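Local coordinates for protein sucrose 6(F)-phosphate phosphorylase (Thermoanaerobacterium thermosaccharolyticum DSM 571, PDB 6S9V) that belongs to the alpha-amylase family of carbohydrate-active enzymes, built on a closed eight-stranded beta/alpha barrel, at residues L23-Y26 against P27-G31; S103-I107 against Y108-F112; L193-V196 against F197-S201; Y232-L235 against D236-K239; N297-I300 against N301-T304. All blocks are in the same frame, centred on the assembly; numbering follows the deposited sequence.

Interaction 1: residues L23-Y26 against P27-G31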
loop_
_atom_site.group_PDB
_atom_site.type_symbol
_atom_site.label_atom_id
_atom_site.label_comp_id
_atom_site.label_asym_id
_atom_site.label_seq_id
_atom_site.Cartn_x
_atom_site.Cartn_y
_atom_site.Cartn_z
ATOM N N LEU A 23 -2.293 1.227 11.430
ATOM C CA LEU A 23 -2.851 -0.072 11.067
ATOM C C LEU A 23 -3.341 -0.036 9.621
ATOM O O LEU A 23 -3.915 0.969 9.177
ATOM C CB LEU A 23 -4.018 -0.420 12.003
ATOM C CG LEU A 23 -4.870 -1.652 11.650
ATOM C CD1 LEU A 23 -4.092 -2.923 11.911
ATOM C CD2 LEU A 23 -6.181 -1.655 12.428
ATOM N N ILE A 24 -3.105 -1.123 8.885
ATOM C CA ILE A 24 -3.739 -1.356 7.591
ATOM C C ILE A 24 -4.718 -2.508 7.757
ATOM O O ILE A 24 -4.318 -3.597 8.174
ATOM C CB ILE A 24 -2.727 -1.712 6.485
ATOM C CG1 ILE A 24 -1.621 -0.666 6.359
ATOM C CG2 ILE A 24 -3.450 -1.884 5.154
ATOM C CD1 ILE A 24 -0.395 -1.202 5.635
ATOM N N THR A 25 -5.983 -2.289 7.397
ATOM C CA THR A 25 -6.979 -3.347 7.534
ATOM C C THR A 25 -8.050 -3.192 6.466
ATOM O O THR A 25 -8.333 -2.083 5.998
ATOM C CB THR A 25 -7.636 -3.333 8.922
ATOM O OG1 THR A 25 -8.513 -4.464 9.067
ATOM C CG2 THR A 25 -8.444 -2.052 9.119
ATOM N N TYR A 26 -8.645 -4.311 6.084
ATOM C CA TYR A 26 -9.875 -4.247 5.326
ATOM C C TYR A 26 -10.997 -3.812 6.258
ATOM O O TYR A 26 -10.904 -3.965 7.482
ATOM C CB TYR A 26 -10.200 -5.595 4.685
ATOM C CG TYR A 26 -9.357 -5.907 3.476
ATOM C CD1 TYR A 26 -9.643 -5.331 2.242
ATOM C CD2 TYR A 26 -8.272 -6.775 3.558
ATOM C CE1 TYR A 26 -8.882 -5.612 1.124
ATOM C CE2 TYR A 26 -7.501 -7.053 2.442
ATOM C CZ TYR A 26 -7.811 -6.468 1.232
ATOM O OH TYR A 26 -7.065 -6.747 0.114
ATOM N N PRO A 27 -12.054 -3.217 5.702
ATOM C CA PRO A 27 -13.174 -2.786 6.550
ATOM C C PRO A 27 -13.873 -3.932 7.238
ATOM O O PRO A 27 -14.540 -3.710 8.257
ATOM C CB PRO A 27 -14.112 -2.072 5.564
ATOM C CG PRO A 27 -13.746 -2.605 4.224
ATOM C CD PRO A 27 -12.272 -2.900 4.279
ATOM N N ASP A 28 -13.737 -5.155 6.721
ATOM C CA ASP A 28 -14.455 -6.298 7.255
ATOM C C ASP A 28 -13.549 -7.377 7.831
ATOM O O ASP A 28 -14.061 -8.387 8.328
ATOM C CB ASP A 28 -15.348 -6.912 6.165
ATOM C CG ASP A 28 -14.575 -7.267 4.897
ATOM O OD1 ASP A 28 -13.564 -6.599 4.591
ATOM O OD2 ASP A 28 -14.979 -8.223 4.203
ATOM N N SER A 29 -12.229 -7.192 7.805
ATOM C CA SER A 29 -11.315 -8.266 8.171
ATOM C C SER A 29 -11.014 -8.344 9.664
ATOM O O SER A 29 -10.361 -9.305 10.093
ATOM C CB SER A 29 -10.001 -8.131 7.395
ATOM O OG SER A 29 -9.361 -6.887 7.661
ATOM N N LEU A 30 -11.479 -7.390 10.466
ATOM C CA LEU A 30 -11.371 -7.459 11.924
ATOM C C LEU A 30 -12.789 -7.430 12.513
ATOM O O LEU A 30 -13.263 -6.408 13.017
ATOM C CB LEU A 30 -10.479 -6.304 12.458
ATOM C CG LEU A 30 -8.991 -6.456 12.108
ATOM C CD1 LEU A 30 -8.197 -5.204 12.452
ATOM C CD2 LEU A 30 -8.389 -7.676 12.799
ATOM N N GLY A 31 -13.464 -8.579 12.456
ATOM C CA GLY A 31 -14.769 -8.734 13.064
ATOM C C GLY A 31 -15.951 -8.650 12.124
ATOM O O GLY A 31 -17.060 -9.025 12.524
#

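Interaction 2: residues S103-I107 against Y108-F112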
loop_
_atom_site.group_PDB
_atom_site.type_symbol
_atom_site.label_atom_id
_atom_site.label_comp_id
_atom_site.label_asym_id
_atom_site.label_seq_id
_atom_site.Cartn_x
_atom_site.Cartn_y
_atom_site.Cartn_z
ATOM N N SER A 103 -15.927 1.446 -11.199
ATOM C CA SER A 103 -16.733 0.273 -11.531
ATOM C C SER A 103 -17.539 0.496 -12.808
ATOM O O SER A 103 -18.091 1.578 -13.034
ATOM C CB SER A 103 -17.688 -0.050 -10.388
ATOM O OG SER A 103 -18.541 -1.128 -10.740
ATOM N N ARG A 104 -17.640 -0.548 -13.634
ATOM C CA ARG A 104 -18.570 -0.505 -14.751
ATOM C C ARG A 104 -20.010 -0.388 -14.268
ATOM O O ARG A 104 -20.897 -0.051 -15.058
ATOM C CB ARG A 104 -18.434 -1.755 -15.622
ATOM C CG ARG A 104 -18.803 -3.039 -14.882
ATOM C CD ARG A 104 -18.901 -4.227 -15.824
ATOM N NE ARG A 104 -20.008 -4.097 -16.760
ATOM C CZ ARG A 104 -20.372 -5.034 -17.631
ATOM N NH1 ARG A 104 -19.722 -6.190 -17.693
ATOM N NH2 ARG A 104 -21.391 -4.813 -18.443
ATOM N N ARG A 105 -20.269 -0.695 -12.997
ATOM C CA ARG A 105 -21.622 -0.607 -12.474
ATOM C C ARG A 105 -21.925 0.761 -11.876
ATOM O O ARG A 105 -23.013 0.951 -11.324
ATOM C CB ARG A 105 -21.873 -1.697 -11.426
ATOM C CG ARG A 105 -21.382 -3.080 -11.810
ATOM C CD ARG A 105 -22.100 -3.689 -13.021
ATOM N NE ARG A 105 -21.429 -4.928 -13.425
ATOM C CZ ARG A 105 -21.832 -5.742 -14.401
ATOM N NH1 ARG A 105 -22.918 -5.468 -15.110
ATOM N NH2 ARG A 105 -21.136 -6.842 -14.668
ATOM N N SER A 106 -20.994 1.707 -11.957
ATOM C CA SER A 106 -21.297 3.072 -11.558
ATOM C C SER A 106 -22.333 3.682 -12.504
ATOM O O SER A 106 -22.472 3.279 -13.661
ATOM C CB SER A 106 -20.028 3.919 -11.557
ATOM O OG SER A 106 -19.471 3.995 -12.859
ATOM N N ILE A 107 -23.063 4.681 -11.994
ATOM C CA ILE A 107 -24.060 5.352 -12.818
ATOM C C ILE A 107 -23.393 5.938 -14.059
ATOM O O ILE A 107 -23.957 5.921 -15.157
ATOM C CB ILE A 107 -24.802 6.430 -12.007
ATOM C CG1 ILE A 107 -25.966 7.002 -12.823
ATOM C CG2 ILE A 107 -23.834 7.539 -11.570
ATOM C CD1 ILE A 107 -26.833 7.998 -12.063
ATOM N N TYR A 108 -22.156 6.421 -13.906
ATOM C CA TYR A 108 -21.473 7.072 -15.020
ATOM C C TYR A 108 -21.306 6.108 -16.186
ATOM O O TYR A 108 -21.645 6.426 -17.329
ATOM C CB TYR A 108 -20.109 7.579 -14.554
ATOM C CG TYR A 108 -20.176 8.341 -13.250
ATOM C CD1 TYR A 108 -20.778 9.583 -13.177
ATOM C CD2 TYR A 108 -19.676 7.783 -12.083
ATOM C CE1 TYR A 108 -20.856 10.266 -11.976
ATOM C CE2 TYR A 108 -19.753 8.456 -10.879
ATOM C CZ TYR A 108 -20.344 9.697 -10.835
ATOM O OH TYR A 108 -20.423 10.368 -9.636
ATOM N N PHE A 109 -20.808 4.904 -15.906
ATOM C CA PHE A 109 -20.583 3.958 -16.990
ATOM C C PHE A 109 -21.861 3.267 -17.446
ATOM O O PHE A 109 -22.002 2.974 -18.640
ATOM C CB PHE A 109 -19.556 2.904 -16.592
ATOM C CG PHE A 109 -19.031 2.137 -17.764
ATOM C CD1 PHE A 109 -18.150 2.733 -18.653
ATOM C CD2 PHE A 109 -19.445 0.843 -18.007
ATOM C CE1 PHE A 109 -17.685 2.044 -19.751
ATOM C CE2 PHE A 109 -18.972 0.150 -19.096
ATOM C CZ PHE A 109 -18.091 0.748 -19.967
ATOM N N GLN A 110 -22.801 2.990 -16.538
ATOM C CA GLN A 110 -24.051 2.380 -16.978
ATOM C C GLN A 110 -24.838 3.332 -17.875
ATOM O O GLN A 110 -25.504 2.892 -18.822
ATOM C CB GLN A 110 -24.880 1.908 -15.784
ATOM C CG GLN A 110 -24.249 0.684 -15.121
ATOM C CD GLN A 110 -25.138 0.004 -14.103
ATOM O OE1 GLN A 110 -25.342 -1.213 -14.171
ATOM N NE2 GLN A 110 -25.677 0.769 -13.165
ATOM N N ASP A 111 -24.791 4.635 -17.584
ATOM C CA ASP A 111 -25.437 5.603 -18.467
ATOM C C ASP A 111 -24.782 5.584 -19.840
ATOM O O ASP A 111 -25.467 5.597 -20.868
ATOM C CB ASP A 111 -25.360 7.000 -17.851
ATOM C CG ASP A 111 -26.256 8.001 -18.550
ATOM O OD1 ASP A 111 -27.474 8.001 -18.276
ATOM O OD2 ASP A 111 -25.743 8.793 -19.363
ATOM N N PHE A 112 -23.450 5.496 -19.867
ATOM C CA PHE A 112 -22.725 5.422 -21.127
ATOM C C PHE A 112 -23.091 4.170 -21.910
ATOM O O PHE A 112 -23.287 4.228 -23.128
ATOM C CB PHE A 112 -21.221 5.450 -20.861
ATOM C CG PHE A 112 -20.393 5.133 -22.069
ATOM C CD1 PHE A 112 -20.315 6.027 -23.119
ATOM C CD2 PHE A 112 -19.719 3.929 -22.167
ATOM C CE1 PHE A 112 -19.572 5.734 -24.239
ATOM C CE2 PHE A 112 -18.970 3.630 -23.288
ATOM C CZ PHE A 112 -18.895 4.536 -24.324
#

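Interaction 3: residues L193-V196 against F197-S201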
loop_
_atom_site.group_PDB
_atom_site.type_symbol
_atom_site.label_atom_id
_atom_site.label_comp_id
_atom_site.label_asym_id
_atom_site.label_seq_id
_atom_site.Cartn_x
_atom_site.Cartn_y
_atom_site.Cartn_z
ATOM N N LEU A 193 -13.195 13.574 -9.235
ATOM C CA LEU A 193 -12.180 13.360 -8.214
ATOM C C LEU A 193 -12.242 14.446 -7.146
ATOM O O LEU A 193 -12.080 14.161 -5.956
ATOM C CB LEU A 193 -10.791 13.304 -8.850
ATOM C CG LEU A 193 -10.552 12.190 -9.874
ATOM C CD1 LEU A 193 -9.154 12.294 -10.456
ATOM C CD2 LEU A 193 -10.770 10.813 -9.261
ATOM N N LEU A 194 -12.471 15.702 -7.557
ATOM C CA LEU A 194 -12.619 16.786 -6.590
ATOM C C LEU A 194 -13.777 16.530 -5.635
ATOM O O LEU A 194 -13.689 16.843 -4.441
ATOM C CB LEU A 194 -12.840 18.115 -7.310
ATOM C CG LEU A 194 -11.672 18.764 -8.036
ATOM C CD1 LEU A 194 -12.045 20.194 -8.412
ATOM C CD2 LEU A 194 -10.437 18.752 -7.172
ATOM N N GLU A 195 -14.887 15.994 -6.149
ATOM C CA GLU A 195 -16.027 15.696 -5.294
ATOM C C GLU A 195 -15.688 14.616 -4.274
ATOM O O GLU A 195 -16.206 14.643 -3.154
ATOM C CB GLU A 195 -17.223 15.262 -6.146
ATOM C CG GLU A 195 -18.464 14.901 -5.337
ATOM C CD GLU A 195 -18.940 16.033 -4.447
ATOM O OE1 GLU A 195 -18.746 17.211 -4.817
ATOM O OE2 GLU A 195 -19.487 15.742 -3.359
ATOM N N VAL A 196 -14.811 13.675 -4.629
ATOM C CA VAL A 196 -14.408 12.657 -3.667
ATOM C C VAL A 196 -13.552 13.274 -2.567
ATOM O O VAL A 196 -13.753 12.989 -1.382
ATOM C CB VAL A 196 -13.678 11.499 -4.370
ATOM C CG1 VAL A 196 -13.275 10.435 -3.343
ATOM C CG2 VAL A 196 -14.561 10.895 -5.447
ATOM N N PHE A 197 -12.593 14.136 -2.933
ATOM C CA PHE A 197 -11.819 14.861 -1.923
ATOM C C PHE A 197 -12.739 15.602 -0.956
ATOM O O PHE A 197 -12.522 15.590 0.266
ATOM C CB PHE A 197 -10.856 15.852 -2.589
ATOM C CG PHE A 197 -9.636 15.217 -3.220
ATOM C CD1 PHE A 197 -9.014 14.120 -2.648
ATOM C CD2 PHE A 197 -9.100 15.747 -4.384
ATOM C CE1 PHE A 197 -7.888 13.550 -3.237
ATOM C CE2 PHE A 197 -7.979 15.185 -4.976
ATOM C CZ PHE A 197 -7.369 14.092 -4.399
ATOM N N LYS A 198 -13.759 16.275 -1.487
ATOM C CA LYS A 198 -14.697 17.001 -0.637
ATOM C C LYS A 198 -15.442 16.063 0.302
ATOM O O LYS A 198 -15.603 16.358 1.494
ATOM C CB LYS A 198 -15.678 17.769 -1.521
ATOM C CG LYS A 198 -16.674 18.617 -0.778
ATOM C CD LYS A 198 -17.346 19.599 -1.724
ATOM C CE LYS A 198 -18.233 20.574 -0.971
ATOM N NZ LYS A 198 -19.530 19.932 -0.613
ATOM N N THR A 199 -15.911 14.931 -0.219
ATOM C CA THR A 199 -16.592 13.940 0.610
ATOM C C THR A 199 -15.664 13.401 1.692
ATOM O O THR A 199 -16.024 13.368 2.877
ATOM C CB THR A 199 -17.110 12.812 -0.279
ATOM O OG1 THR A 199 -18.064 13.350 -1.208
ATOM C CG2 THR A 199 -17.762 11.713 0.556
ATOM N N PHE A 200 -14.456 12.984 1.299
ATOM C CA PHE A 200 -13.480 12.484 2.262
ATOM C C PHE A 200 -13.224 13.513 3.355
ATOM O O PHE A 200 -13.257 13.197 4.548
ATOM C CB PHE A 200 -12.158 12.143 1.564
ATOM C CG PHE A 200 -12.175 10.841 0.764
ATOM C CD1 PHE A 200 -13.346 10.145 0.552
ATOM C CD2 PHE A 200 -10.995 10.324 0.234
ATOM C CE1 PHE A 200 -13.347 8.972 -0.170
ATOM C CE2 PHE A 200 -10.992 9.130 -0.490
ATOM C CZ PHE A 200 -12.165 8.461 -0.688
ATOM N N SER A 201 -12.941 14.753 2.956
ATOM C CA SER A 201 -12.639 15.799 3.926
ATOM C C SER A 201 -13.812 16.033 4.864
ATOM O O SER A 201 -13.622 16.343 6.047
ATOM C CB SER A 201 -12.282 17.092 3.190
ATOM O OG SER A 201 -12.055 18.142 4.102
#

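Interaction 4: residues Y232-L235 against D236-K239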
loop_
_atom_site.group_PDB
_atom_site.type_symbol
_atom_site.label_atom_id
_atom_site.label_comp_id
_atom_site.label_asym_id
_atom_site.label_seq_id
_atom_site.Cartn_x
_atom_site.Cartn_y
_atom_site.Cartn_z
ATOM N N TYR A 232 3.308 14.069 -14.219
ATOM C CA TYR A 232 3.568 15.077 -13.193
ATOM C C TYR A 232 2.569 16.226 -13.255
ATOM O O TYR A 232 2.291 16.864 -12.231
ATOM C CB TYR A 232 5.008 15.581 -13.321
ATOM C CG TYR A 232 5.968 14.725 -12.531
ATOM C CD1 TYR A 232 6.041 14.846 -11.154
ATOM C CD2 TYR A 232 6.776 13.781 -13.149
ATOM C CE1 TYR A 232 6.889 14.066 -10.413
ATOM C CE2 TYR A 232 7.640 12.990 -12.406
ATOM C CZ TYR A 232 7.690 13.144 -11.036
ATOM O OH TYR A 232 8.537 12.383 -10.259
ATOM N N GLU A 233 2.003 16.496 -14.431
ATOM C CA GLU A 233 0.953 17.502 -14.532
ATOM C C GLU A 233 -0.291 17.074 -13.759
ATOM O O GLU A 233 -0.941 17.899 -13.102
ATOM C CB GLU A 233 0.624 17.742 -16.004
ATOM C CG GLU A 233 1.824 18.162 -16.840
ATOM C CD GLU A 233 1.485 18.312 -18.308
ATOM O OE1 GLU A 233 0.467 18.962 -18.619
ATOM O OE2 GLU A 233 2.235 17.771 -19.151
ATOM N N PHE A 234 -0.639 15.786 -13.827
ATOM C CA PHE A 234 -1.747 15.271 -13.033
ATOM C C PHE A 234 -1.407 15.268 -11.547
ATOM O O PHE A 234 -2.224 15.671 -10.712
ATOM C CB PHE A 234 -2.112 13.858 -13.484
ATOM C CG PHE A 234 -3.165 13.210 -12.630
ATOM C CD1 PHE A 234 -4.502 13.551 -12.783
ATOM C CD2 PHE A 234 -2.821 12.283 -11.663
ATOM C CE1 PHE A 234 -5.473 12.976 -11.992
ATOM C CE2 PHE A 234 -3.791 11.697 -10.874
ATOM C CZ PHE A 234 -5.123 12.044 -11.043
ATOM N N LEU A 235 -0.215 14.780 -11.193
ATOM C CA LEU A 235 0.171 14.741 -9.786
ATOM C C LEU A 235 0.170 16.137 -9.178
ATOM O O LEU A 235 -0.345 16.342 -8.072
ATOM C CB LEU A 235 1.544 14.092 -9.636
ATOM C CG LEU A 235 1.621 12.599 -9.931
ATOM C CD1 LEU A 235 3.067 12.130 -9.924
ATOM C CD2 LEU A 235 0.790 11.805 -8.922
ATOM N N ASP A 236 0.731 17.116 -9.891
ATOM C CA ASP A 236 0.757 18.474 -9.365
ATOM C C ASP A 236 -0.655 19.007 -9.182
ATOM O O ASP A 236 -0.968 19.613 -8.151
ATOM C CB ASP A 236 1.548 19.398 -10.298
ATOM C CG ASP A 236 3.033 19.073 -10.330
ATOM O OD1 ASP A 236 3.517 18.362 -9.424
ATOM O OD2 ASP A 236 3.721 19.540 -11.264
ATOM N N TRP A 237 -1.523 18.785 -10.176
ATOM C CA TRP A 237 -2.913 19.202 -10.058
ATOM C C TRP A 237 -3.570 18.556 -8.850
ATOM O O TRP A 237 -4.212 19.230 -8.037
ATOM C CB TRP A 237 -3.687 18.853 -11.334
ATOM C CG TRP A 237 -5.163 19.066 -11.156
ATOM C CD1 TRP A 237 -5.844 20.235 -11.305
ATOM C CD2 TRP A 237 -6.135 18.083 -10.785
ATOM N NE1 TRP A 237 -7.177 20.045 -11.045
ATOM C CE2 TRP A 237 -7.382 18.731 -10.725
ATOM C CE3 TRP A 237 -6.071 16.716 -10.497
ATOM C CZ2 TRP A 237 -8.554 18.062 -10.385
ATOM C CZ3 TRP A 237 -7.231 16.054 -10.164
ATOM C CH2 TRP A 237 -8.457 16.725 -10.110
ATOM N N ALA A 238 -3.422 17.235 -8.721
ATOM C CA ALA A 238 -4.112 16.516 -7.662
ATOM C C ALA A 238 -3.602 16.929 -6.287
ATOM O O ALA A 238 -4.387 17.033 -5.336
ATOM C CB ALA A 238 -3.956 15.012 -7.872
ATOM N N LYS A 239 -2.292 17.153 -6.158
ATOM C CA LYS A 239 -1.733 17.525 -4.861
ATOM C C LYS A 239 -2.302 18.857 -4.383
ATOM O O LYS A 239 -2.669 19.000 -3.210
ATOM C CB LYS A 239 -0.208 17.582 -4.954
ATOM C CG LYS A 239 0.473 17.894 -3.632
ATOM C CD LYS A 239 1.980 17.737 -3.723
ATOM C CE LYS A 239 2.620 17.844 -2.350
ATOM N NZ LYS A 239 4.008 18.375 -2.418
#

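Interaction 5: residues N297-I300 against N301-T304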
loop_
_atom_site.group_PDB
_atom_site.type_symbol
_atom_site.label_atom_id
_atom_site.label_comp_id
_atom_site.label_asym_id
_atom_site.label_seq_id
_atom_site.Cartn_x
_atom_site.Cartn_y
_atom_site.Cartn_z
ATOM N N ASN A 297 20.972 5.560 1.835
ATOM C CA ASN A 297 20.698 6.075 0.502
ATOM C C ASN A 297 19.210 5.922 0.183
ATOM O O ASN A 297 18.806 5.202 -0.727
ATOM C CB ASN A 297 21.527 5.346 -0.554
ATOM C CG ASN A 297 23.015 5.517 -0.356
ATOM O OD1 ASN A 297 23.592 6.520 -0.769
ATOM N ND2 ASN A 297 23.647 4.538 0.283
ATOM N N ARG A 298 18.371 6.616 0.947
ATOM C CA ARG A 298 16.930 6.548 0.736
ATOM C C ARG A 298 16.307 7.821 1.271
ATOM O O ARG A 298 16.813 8.390 2.242
ATOM C CB ARG A 298 16.315 5.321 1.432
ATOM C CG ARG A 298 16.213 5.436 2.945
ATOM C CD ARG A 298 15.706 4.151 3.582
ATOM N NE ARG A 298 14.248 4.081 3.704
ATOM C CZ ARG A 298 13.538 4.721 4.629
ATOM N NH1 ARG A 298 14.147 5.520 5.497
ATOM N NH2 ARG A 298 12.218 4.583 4.673
ATOM N N PRO A 299 15.222 8.298 0.668
ATOM C CA PRO A 299 14.495 9.421 1.274
ATOM C C PRO A 299 13.817 8.958 2.554
ATOM O O PRO A 299 13.443 7.791 2.701
ATOM C CB PRO A 299 13.477 9.816 0.201
ATOM C CG PRO A 299 13.305 8.585 -0.647
ATOM C CD PRO A 299 14.615 7.838 -0.594
ATOM N N ILE A 300 13.650 9.887 3.493
ATOM C CA ILE A 300 13.063 9.494 4.768
ATOM C C ILE A 300 11.554 9.690 4.812
ATOM O O ILE A 300 10.897 9.149 5.712
ATOM C CB ILE A 300 13.706 10.236 5.954
ATOM C CG1 ILE A 300 13.367 11.722 5.929
ATOM C CG2 ILE A 300 15.218 10.033 5.943
ATOM C CD1 ILE A 300 13.899 12.468 7.141
ATOM N N ASN A 301 10.983 10.469 3.895
ATOM C CA ASN A 301 9.547 10.756 3.948
ATOM C C ASN A 301 8.785 9.691 3.155
ATOM O O ASN A 301 8.226 9.907 2.079
ATOM C CB ASN A 301 9.271 12.179 3.490
ATOM C CG ASN A 301 9.644 13.199 4.569
ATOM O OD1 ASN A 301 8.890 13.427 5.522
ATOM N ND2 ASN A 301 10.828 13.778 4.445
ATOM N N GLN A 302 8.792 8.500 3.742
ATOM C CA GLN A 302 8.127 7.330 3.197
ATOM C C GLN A 302 7.257 6.687 4.267
ATOM O O GLN A 302 7.521 6.807 5.465
ATOM C CB GLN A 302 9.126 6.290 2.707
ATOM C CG GLN A 302 10.187 6.798 1.764
ATOM C CD GLN A 302 10.918 5.650 1.093
ATOM O OE1 GLN A 302 10.300 4.804 0.442
ATOM N NE2 GLN A 302 12.231 5.597 1.272
ATOM N N PHE A 303 6.222 5.984 3.821
ATOM C CA PHE A 303 5.455 5.107 4.694
ATOM C C PHE A 303 6.076 3.723 4.618
ATOM O O PHE A 303 6.173 3.151 3.526
ATOM C CB PHE A 303 3.992 5.076 4.280
ATOM C CG PHE A 303 3.227 6.287 4.705
ATOM C CD1 PHE A 303 3.446 7.506 4.091
ATOM C CD2 PHE A 303 2.294 6.207 5.720
ATOM C CE1 PHE A 303 2.735 8.628 4.478
ATOM C CE2 PHE A 303 1.583 7.322 6.115
ATOM C CZ PHE A 303 1.805 8.536 5.497
ATOM N N THR A 304 6.530 3.210 5.759
ATOM C CA THR A 304 7.191 1.915 5.781
ATOM C C THR A 304 6.207 0.800 6.109
ATOM O O THR A 304 5.151 1.012 6.714
ATOM C CB THR A 304 8.336 1.874 6.794
ATOM O OG1 THR A 304 7.816 1.986 8.124
ATOM C CG2 THR A 304 9.333 2.987 6.529
#

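Interaction 1: residues L23-Y26 against P27-G31
Thr25 and Ser29 face each other where the first barrel strand runs out into its loop, their hydroxyls Thr25 OG1 and Ser29 OG 2.9 Å apart. Polar contacts gather at this bend. Thr25 OG1 donates to Tyr26 O over 2.9 Å, in the carbonyl plane and on a lone pair; with OG1 anti to its own backbone N (chi1 -174°), the hydroxyl lies on the carbonyl side, next to that acceptor. Ser29 OG accepts a weak, bent bond from Tyr26 N (3.1 Å, N-H...O 124°) and also sits at the edge of the Tyr26 ring. Asp28 OD1 comes within 3.5 Å of Tyr26 CB, while its carboxylate forms a salt bridge with Arg64, which also makes a cation-pi contact with the Tyr26 ring. Apolar contacts run beside these. Leu23 and Leu30 meet tip to tip, Leu23 CD2 lying 4.1 Å from Leu30 CD1, and the same Leu30 methyl rests 3.5 Å from Thr25 OG1. Pro27 CD packs against Tyr26 CB at 3.4 Å. Strand 22-25 pairs with strands 51-54 and 388-392; helix 34-44 packs on Leu23, Thr25 and Leu30, and Tyr393 of helix 393-396 touches Leu23, Thr25, Tyr26 and Ser29.

Interaction 2: residues S103-I107 against Y108-F112
Ser106 O accepts from Gln110 N over 2.9 Å in a nearly straight bond (N-H...O 170°), and one residue on, Ile107 O accepts from Asp111 N, also at 2.9 Å. The Ser106 side chain sits at the N-cap: its OG accepts a weak capping bond from Phe109 N (3.4 Å) and donates to Ser103 O (2.8 Å). Chi1 of 62° tucks this hydroxyl between its own N and carbonyl carbon, within reach of Ser103 O and, more weakly, of Phe109 N. Ser103 O is gripped twice, by Ser106 N as well as OG. Ile107 CG2 stands almost squarely over the Tyr108 ring, 3.9 Å from its centroid and 5° off the normal, a CH-pi contact, while Ser106 OG lies at that ring's edge. Arg104 CB touches Phe109 CD2 at 3.7 Å, and Phe109 also meets Phe125 and Phe156 edge-to-face. A type I turn spans Ser103 to Ser106, with an ST turn at Ser103; the serine N-cap that follows is a common way to open a helix, here 107-115.

Interaction 3: residues L193-V196 against F197-S201
Helix 187-202, one of the helices wrapped round the barrel, supplies both sides of this contact between residues three and four apart. Val196 and Phe200 lie side by side and point the same way. Val196 CG1 sits over one face of the Phe200 ring, 3.6 Å from its centroid and displaced toward the rim, a CH-pi contact with Phe200 CZ and CE1 both 3.5 Å from Val196 CG1. The methyl gets there because CG1 is anti to the backbone N (chi1 -179°). In the backbone, Phe200 N donates to Val196 O at 2.8 Å. On another side of the helix Glu195 O is held twice: Thr199 N and Thr199 OG1, each 3.0 Å away, reach it from opposite faces of its carbonyl plane. Glu195, bent at chi2, brings OE2 to 3.5 Å from Thr199 OG1. The Glu195 carboxylate and the Lys198 ammonium, opposite in charge, stay 5.0 Å apart between OE2 and NZ, too far for contact. Leu194 CD2 touches Phe197 CD2 at 4.3 Å, and Phe197 and Phe200 both lean on Val208 of strand 207-210. A threonine hydroxyl returned to the carbonyl four residues back is a common alpha-helical feature; the apolar face turned to the strands is that of a TIM-barrel helix.

Interaction 4: residues Y232-L235 against D236-K239
Phe234 carries the side-chain contact, its ring reaching Trp237 at one corner and Ala238 over a face. Phe234 CE1 comes within 4.0 Å of Trp237 CZ3, and the two rings meet obliquely: their planes differ by 35° and the centroid of the Phe234 ring is 5.9 Å from that of the tryptophan six-membered ring. Both side chains have CG anti to the backbone N (chi1 175° for Phe234), which carries them along the same flank of the helix. Ala238 CB lies over one face of the phenylalanine at a loose 4.5 Å from CE2, and Phe234 O sits in plane at the edge of the indole. That same carbonyl accepts from Ala238 N at 2.8 Å, and Glu233 O from Trp237 N at a longer 3.1 Å. Asp236 N bonds Tyr232 O at 2.8 Å, and the Asp236 carboxylate folds back beside this acceptor, OD2 lying 3.2 Å from Tyr232 O without a hydrogen bond. Helix 230-244 links strands 207-210 and 248-251 in a beta-alpha-beta unit; Phe234 and Trp237 face helix 187-202, Leu235 and Ala238 rest on strand 248-251, and Tyr232 packs against helix 257-265.

Interaction 5: residues N297-I300 against N301-T304
Gln302 folds its amide back over the preceding loop, and this is the close-packed part of the contact. Its NE2 donates to Pro299 O at 2.9 Å and 173°, the acceptor lying almost in the amide plane. The same nitrogen stands over one face of the Arg298 guanidinium, 3.5 Å from Arg298 NE, with the two flat groups only 22° from parallel. Arg298 bends at chi3 (-90°), turning its guanidinium across the amide; the head is fixed further by a salt bridge to Asp272 and a hydrogen bond to Pro386 O. Its NH2 also meets Thr304 CG2 at 3.8 Å, the two side chains crossing at about a right angle. Pro299 CG flanks the amide, 3.7 Å from Gln302 NE2. The loop here delivers the chain from helix 289-295 into strand 302-304 of the closed parallel barrel, flanked by strands 269-271 and 388-392, through an inverse gamma turn centred on Asn301. A weak bond from Gln302 N to Ile300 O (3.0 Å) spans that turn. The solvent side of the contact is looser: Ile300, exposed to solvent, lies alongside the partly exposed Asn301, both pointing the same way, with Ile300 CG1 3.6 Å from Asn301 ND2.

The five contacts follow one another along the chain from interaction 1 to interaction 5. Interactions 1 and 5 bear on strands 22-25 and 302-304 of the same closed barrel, lie on opposite sides of the chain's centre and are about 25 Å apart between centres; strand 388-392 separates their strands in the sheet. Interactions 3 and 4 belong to helices 187-202 and 230-244 outside the barrel and touch directly: Leu194 CD2 lies 3.8 Å from Trp237 CZ2. Interaction 2, at the start of helix 107-115, stands about 19 Å from interaction 3 and about 38 Å from interaction 5 between centres. Interactions 1 and 5 thus shape links out of and into barrel strands, while 3 and 4 join neighbouring helices into one outer layer.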